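Local coordinates for nitrate transport protein nrtA (Synechocystis sp., PDB 2G29) that binds nitrate in the periplasm as the solute-binding component of the NrtABCD ABC transporter, which takes up nitrate and probably nitrite, at residues M319-Y322 with W323-A327; S351-T354 with K355-V358. One frame throughout, in Å; residues are numbered along the deposited sequence.

Interaction 1. Residues M319-Y322 with W323-A327; sequences MQKY and WVDNA
In the loop between strand 313-314 and helix 332-344, Lys321 and Asp325 close a local turn with a salt bridge. Lys321 NZ lies 2.9 Å from Asp325 OD2, which it meets on the anti side, 24° out of the carboxylate plane. With CG anti to its own carbonyl carbon (chi1 -66°) and the chain extended beyond, Lys321 runs past Val324 on its way to the carboxylate; its CD packs on Val324 CG1 at 3.7 Å. Deeper in the turn, Ala327 CB sits 3.6 Å from Lys321 O, and Ala327 N donates to Val324 O. The CB of Tyr322 points away from residues 323-327, and its OH gives a 2.9 Å hydrogen bond to Gln320 OE1; its side chain lies about 8 Å from those of the nitrate-binding residues Gln126 and Lys240. Asp236 and Glu317 also form salt bridges to Lys321 NZ. A methionine in place of Lys321 would probably leave Asp325, Asp236 and Glu317 without the ammonium group they share. With three acidic partners round one ammonium group, Lys321 is likely to stay protonated.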
ATOM      1  N   MET A 319      13.110  -4.391  -0.374  1.00 13.66           N
ATOM      2  CA  MET A 319      12.008  -5.346  -0.527  1.00 13.90           C
ATOM      3  C   MET A 319      10.866  -5.096   0.475  1.00 13.24           C
ATOM      4  O   MET A 319      11.027  -4.352   1.442  1.00 12.49           O
ATOM      5  CB  MET A 319      12.515  -6.780  -0.354  1.00 14.02           C
ATOM      6  CG  MET A 319      12.921  -7.127   1.069  1.00 12.48           C
ATOM      7  SD  MET A 319      13.774  -8.712   1.181  1.00 20.00           S
ATOM      8  CE  MET A 319      12.458  -9.838   0.724  1.00 20.00           C
ATOM      9  N   GLN A 320       9.715  -5.720   0.255  1.00 13.11           N
ATOM     10  CA  GLN A 320       8.600  -5.555   1.182  1.00 12.58           C
ATOM     11  C   GLN A 320       9.007  -6.063   2.573  1.00 12.09           C
ATOM     12  O   GLN A 320       9.627  -7.121   2.711  1.00 12.72           O
ATOM     13  CB  GLN A 320       7.353  -6.266   0.651  1.00 13.11           C
ATOM     14  CG  GLN A 320       6.606  -5.491  -0.422  1.00 14.58           C
ATOM     15  CD  GLN A 320       5.277  -6.126  -0.781  1.00 20.00           C
ATOM     16  OE1 GLN A 320       4.718  -6.900  -0.003  1.00 20.00           O
ATOM     17  NE2 GLN A 320       4.585  -5.927  -1.896  1.00 20.00           N
ATOM     18  N   LYS A 321       8.683  -5.277   3.585  1.00 12.71           N
ATOM     19  CA  LYS A 321       8.974  -5.620   4.973  1.00 12.61           C
ATOM     20  C   LYS A 321       7.673  -5.501   5.740  1.00 13.65           C
ATOM     21  O   LYS A 321       6.917  -4.536   5.539  1.00 13.55           O
ATOM     22  CB  LYS A 321      10.013  -4.655   5.557  1.00 13.86           C
ATOM     23  CG  LYS A 321      11.382  -4.741   4.939  1.00 15.62           C
ATOM     24  CD  LYS A 321      12.189  -3.513   5.373  1.00 18.83           C
ATOM     25  CE  LYS A 321      13.590  -3.527   4.761  1.00 18.85           C
ATOM     26  NZ  LYS A 321      14.374  -2.301   5.061  1.00 21.29           N
ATOM     27  N   TYR A 322       7.438  -6.447   6.648  1.00 12.65           N
ATOM     28  CA  TYR A 322       6.218  -6.522   7.443  1.00 12.31           C
ATOM     29  C   TYR A 322       6.472  -6.348   8.928  1.00 12.99           C
ATOM     30  O   TYR A 322       5.542  -6.223   9.683  1.00 15.31           O
ATOM     31  CB  TYR A 322       5.501  -7.885   7.241  1.00 12.51           C
ATOM     32  CG  TYR A 322       5.359  -8.272   5.784  1.00 13.38           C
ATOM     33  CD1 TYR A 322       6.108  -9.327   5.244  1.00 15.05           C
ATOM     34  CD2 TYR A 322       4.554  -7.529   4.918  1.00 14.25           C
ATOM     35  CE1 TYR A 322       6.071  -9.621   3.884  1.00 14.62           C
ATOM     36  CE2 TYR A 322       4.507  -7.820   3.564  1.00 13.23           C
ATOM     37  CZ  TYR A 322       5.271  -8.861   3.048  1.00 13.23           C
ATOM     38  OH  TYR A 322       5.292  -9.128   1.699  1.00 14.90           O
ATOM     39  N   TRP A 323       7.734  -6.345   9.339  1.00 13.22           N
ATOM     40  CA  TRP A 323       8.018  -6.228  10.758  1.00 14.86           C
ATOM     41  C   TRP A 323       9.347  -5.550  11.048  1.00 14.68           C
ATOM     42  O   TRP A 323       9.400  -4.647  11.877  1.00 14.64           O
ATOM     43  CB  TRP A 323       7.997  -7.614  11.397  1.00 14.50           C
ATOM     44  CG  TRP A 323       7.971  -7.534  12.876  1.00 15.55           C
ATOM     45  CD1 TRP A 323       9.013  -7.789  13.750  1.00 16.02           C
ATOM     46  CD2 TRP A 323       6.850  -7.216  13.676  1.00 15.25           C
ATOM     47  NE1 TRP A 323       8.582  -7.645  15.047  1.00 16.73           N
ATOM     48  CE2 TRP A 323       7.262  -7.290  15.034  1.00 15.30           C
ATOM     49  CE3 TRP A 323       5.531  -6.861  13.388  1.00 16.26           C
ATOM     50  CZ2 TRP A 323       6.400  -7.035  16.075  1.00 16.36           C
ATOM     51  CZ3 TRP A 323       4.681  -6.607  14.420  1.00 15.96           C
ATOM     52  CH2 TRP A 323       5.111  -6.686  15.752  1.00 15.60           C
ATOM     53  N   VAL A 324      10.421  -5.959  10.371  1.00 16.65           N
ATOM     54  CA  VAL A 324      11.732  -5.342  10.610  1.00 16.83           C
ATOM     55  C   VAL A 324      11.692  -3.837  10.321  1.00 17.72           C
ATOM     56  O   VAL A 324      10.877  -3.371   9.509  1.00 17.43           O
ATOM     57  CB  VAL A 324      12.856  -6.012   9.731  1.00 18.68           C
ATOM     58  CG1 VAL A 324      12.631  -5.725   8.277  1.00 18.60           C
ATOM     59  CG2 VAL A 324      14.240  -5.517  10.143  1.00 20.15           C
ATOM     60  N   ASP A 325      12.558  -3.080  10.992  1.00 18.26           N
ATOM     61  CA  ASP A 325      12.629  -1.639  10.803  1.00 19.50           C
ATOM     62  C   ASP A 325      11.291  -0.965  11.142  1.00 18.10           C
ATOM     63  O   ASP A 325      10.877  -0.021  10.465  1.00 20.14           O
ATOM     64  CB  ASP A 325      13.090  -1.306   9.367  1.00 21.15           C
ATOM     65  CG  ASP A 325      14.449  -1.935   9.043  1.00 24.74           C
ATOM     66  OD1 ASP A 325      15.343  -1.877   9.920  1.00 25.12           O
ATOM     67  OD2 ASP A 325      14.630  -2.492   7.935  1.00 27.50           O
ATOM     68  N   ASN A 326      10.630  -1.462  12.194  1.00 17.45           N
ATOM     69  CA  ASN A 326       9.359  -0.899  12.685  1.00 15.97           C
ATOM     70  C   ASN A 326       8.271  -0.822  11.623  1.00 14.38           C
ATOM     71  O   ASN A 326       7.319  -0.042  11.752  1.00 14.95           O
ATOM     72  CB  ASN A 326       9.598   0.502  13.254  1.00 17.40           C
ATOM     73  CG  ASN A 326      10.685   0.518  14.323  1.00 18.35           C
ATOM     74  OD1 ASN A 326      11.678   1.225  14.192  1.00 24.09           O
ATOM     75  ND2 ASN A 326      10.491  -0.253  15.374  1.00 19.24           N
ATOM     76  N   ALA A 327       8.367  -1.652  10.600  1.00 14.52           N
ATOM     77  CA  ALA A 327       7.398  -1.637   9.489  1.00 13.46           C
ATOM     78  C   ALA A 327       5.909  -1.644   9.840  1.00 13.68           C
ATOM     79  O   ALA A 327       5.099  -0.998   9.173  1.00 14.66           O
ATOM     80  CB  ALA A 327       7.677  -2.814   8.560  1.00 15.15           C
TER

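Interaction 2. Residues S351-T354 with K355-V358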
ATOM      1  N   SER A 351      -4.687  23.453   3.528  1.00 22.68           N
ATOM      2  CA  SER A 351      -4.871  23.824   4.936  1.00 27.02           C
ATOM      3  C   SER A 351      -5.663  22.795   5.807  1.00 26.53           C
ATOM      4  O   SER A 351      -5.586  22.907   7.035  1.00 29.19           O
ATOM      5  CB  SER A 351      -5.529  25.218   5.034  1.00 30.09           C
ATOM      6  OG  SER A 351      -4.844  26.220   4.258  1.00 34.58           O
ATOM      7  N   THR A 352      -6.437  21.854   5.219  1.00 22.51           N
ATOM      8  CA  THR A 352      -7.088  20.780   6.008  1.00 18.54           C
ATOM      9  C   THR A 352      -6.200  20.591   7.227  1.00 17.17           C
ATOM     10  O   THR A 352      -4.992  20.648   7.086  1.00 17.81           O
ATOM     11  CB  THR A 352      -7.045  19.409   5.209  1.00 15.91           C
ATOM     12  OG1 THR A 352      -8.120  19.351   4.257  1.00 14.98           O
ATOM     13  CG2 THR A 352      -7.090  18.172   6.154  1.00 13.86           C
ATOM     14  N   ASP A 353      -6.768  20.383   8.414  1.00 15.29           N
ATOM     15  CA  ASP A 353      -5.962  20.180   9.620  1.00 15.56           C
ATOM     16  C   ASP A 353      -5.542  18.703   9.596  1.00 15.57           C
ATOM     17  O   ASP A 353      -6.225  17.837  10.174  1.00 15.16           O
ATOM     18  CB  ASP A 353      -6.815  20.477  10.855  1.00 17.42           C
ATOM     19  CG  ASP A 353      -6.015  20.531  12.109  1.00 17.64           C
ATOM     20  OD1 ASP A 353      -4.908  19.913  12.175  1.00 16.83           O
ATOM     21  OD2 ASP A 353      -6.495  21.173  13.064  1.00 17.27           O
ATOM     22  N   THR A 354      -4.421  18.408   8.941  1.00 14.98           N
ATOM     23  CA  THR A 354      -3.984  17.019   8.814  1.00 14.70           C
ATOM     24  C   THR A 354      -3.616  16.359  10.147  1.00 14.68           C
ATOM     25  O   THR A 354      -3.921  15.177  10.350  1.00 14.41           O
ATOM     26  CB  THR A 354      -2.796  16.878   7.823  1.00 16.35           C
ATOM     27  OG1 THR A 354      -1.721  17.738   8.237  1.00 17.53           O
ATOM     28  CG2 THR A 354      -3.230  17.273   6.412  1.00 16.50           C
ATOM     29  N   LYS A 355      -2.964  17.090  11.050  1.00 13.97           N
ATOM     30  CA  LYS A 355      -2.594  16.509  12.341  1.00 13.84           C
ATOM     31  C   LYS A 355      -3.852  16.084  13.089  1.00 14.77           C
ATOM     32  O   LYS A 355      -3.907  14.985  13.703  1.00 13.28           O
ATOM     33  CB  LYS A 355      -1.831  17.535  13.181  1.00 18.03           C
ATOM     34  CG  LYS A 355      -0.796  18.288  12.355  1.00 25.63           C
ATOM     35  CD  LYS A 355      -0.126  19.418  13.123  1.00 29.43           C
ATOM     36  CE  LYS A 355      -1.015  20.662  13.233  1.00 30.46           C
ATOM     37  NZ  LYS A 355      -0.490  21.609  14.246  1.00 34.14           N
ATOM     38  N   ALA A 356      -4.884  16.914  13.000  1.00 12.92           N
ATOM     39  CA  ALA A 356      -6.114  16.610  13.726  1.00 11.82           C
ATOM     40  C   ALA A 356      -6.810  15.341  13.264  1.00 11.68           C
ATOM     41  O   ALA A 356      -7.222  14.536  14.101  1.00 11.84           O
ATOM     42  CB  ALA A 356      -7.090  17.794  13.662  1.00 13.67           C
ATOM     43  N   ILE A 357      -6.979  15.156  11.953  1.00 11.31           N
ATOM     44  CA  ILE A 357      -7.670  13.961  11.493  1.00 11.05           C
ATOM     45  C   ILE A 357      -6.794  12.737  11.705  1.00 11.88           C
ATOM     46  O   ILE A 357      -7.303  11.652  11.974  1.00 12.12           O
ATOM     47  CB  ILE A 357      -8.183  14.097  10.012  1.00 12.88           C
ATOM     48  CG1 ILE A 357      -8.982  12.844   9.638  1.00 13.24           C
ATOM     49  CG2 ILE A 357      -7.047  14.332   9.032  1.00 12.57           C
ATOM     50  CD1 ILE A 357     -10.283  12.648  10.451  1.00 15.71           C
ATOM     51  N   VAL A 358      -5.482  12.882  11.611  1.00 11.08           N
ATOM     52  CA  VAL A 358      -4.616  11.728  11.881  1.00 11.43           C
ATOM     53  C   VAL A 358      -4.767  11.323  13.352  1.00 11.21           C
ATOM     54  O   VAL A 358      -4.766  10.119  13.661  1.00 11.63           O
ATOM     55  CB  VAL A 358      -3.156  12.069  11.505  1.00 12.18           C
ATOM     56  CG1 VAL A 358      -2.156  11.009  12.025  1.00 12.32           C
ATOM     57  CG2 VAL A 358      -3.058  12.135  10.015  1.00 12.83           C
TER
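Asp353 caps the first turn of helix 354-361: its OD1 accepts from Ala356 N at 3.1 Å, with an N-H...O angle of 152°. This is the N-cap arrangement, a side-chain acceptor supplied to a backbone N-H of the opening turn. The amide comes from above the carboxylate, 61° out of its plane. Asp353 CG stands anti to the backbone N (chi1 -170°), which turns the carboxylate forward over the start of the helix and lays it on the methyl of Ala356, where Asp353 CG and Ala356 CB are 3.3 Å apart. The cap is therefore close-packed as well as polar. Behind it the backbone pattern takes over: Ile357 N reaches Asp353 O in a weak bond of 3.3 Å, whereas Val358 N to Thr354 O is shorter, 3.0 Å. The same Thr354 O also has Val358 CG2 only 3.2 Å away, so the buried side of the turn is tight around this carbonyl.

The solvent side is looser. Asp353, Lys355 and Ala356 are exposed, and the Lys355 chain bends at chi3 and leads off from the turn. Its NZ stays 5.2 Å from Asp353 OD1, too far for a salt bridge, although the opposite charges may still attract. The carboxylate would also be expected to interact favourably with the positive end of the helix dipole.

Inward, the turn rests on two other helices. Thr354 and Ile357 touch Leu339 of helix 332-344, while Val358 reaches Lys332 and Asp335 there. Thr352, Ile357 and Val358 lie against helix 97-104 through Met104 and Tyr100, so the helix start packs against both helices, with Ile357 touching each.

Both interactions are local, each within one continuous run of chain; their centres are 27 Å apart and they do not touch. Interaction 1 lies nearer the middle of the molecule, 13 Å from the chain centre against 21 Å for interaction 2, and only it has an annotated nitrate site close by. Each mixes buried and exposed residues. Interaction 1 lies in the loop leading to helix 332-344, with Tyr322 and Trp323 against helix 253-271; interaction 2 packs helix 354-361 on helices 332-344 and 97-104. Residues 319-327 form an irregular loop whose most distinctive cross-contact is a side-chain charge pair, whereas residues 351-358 run from loop into the first turn of helix 354-361, with main-chain N-H donors and an aspartate cap.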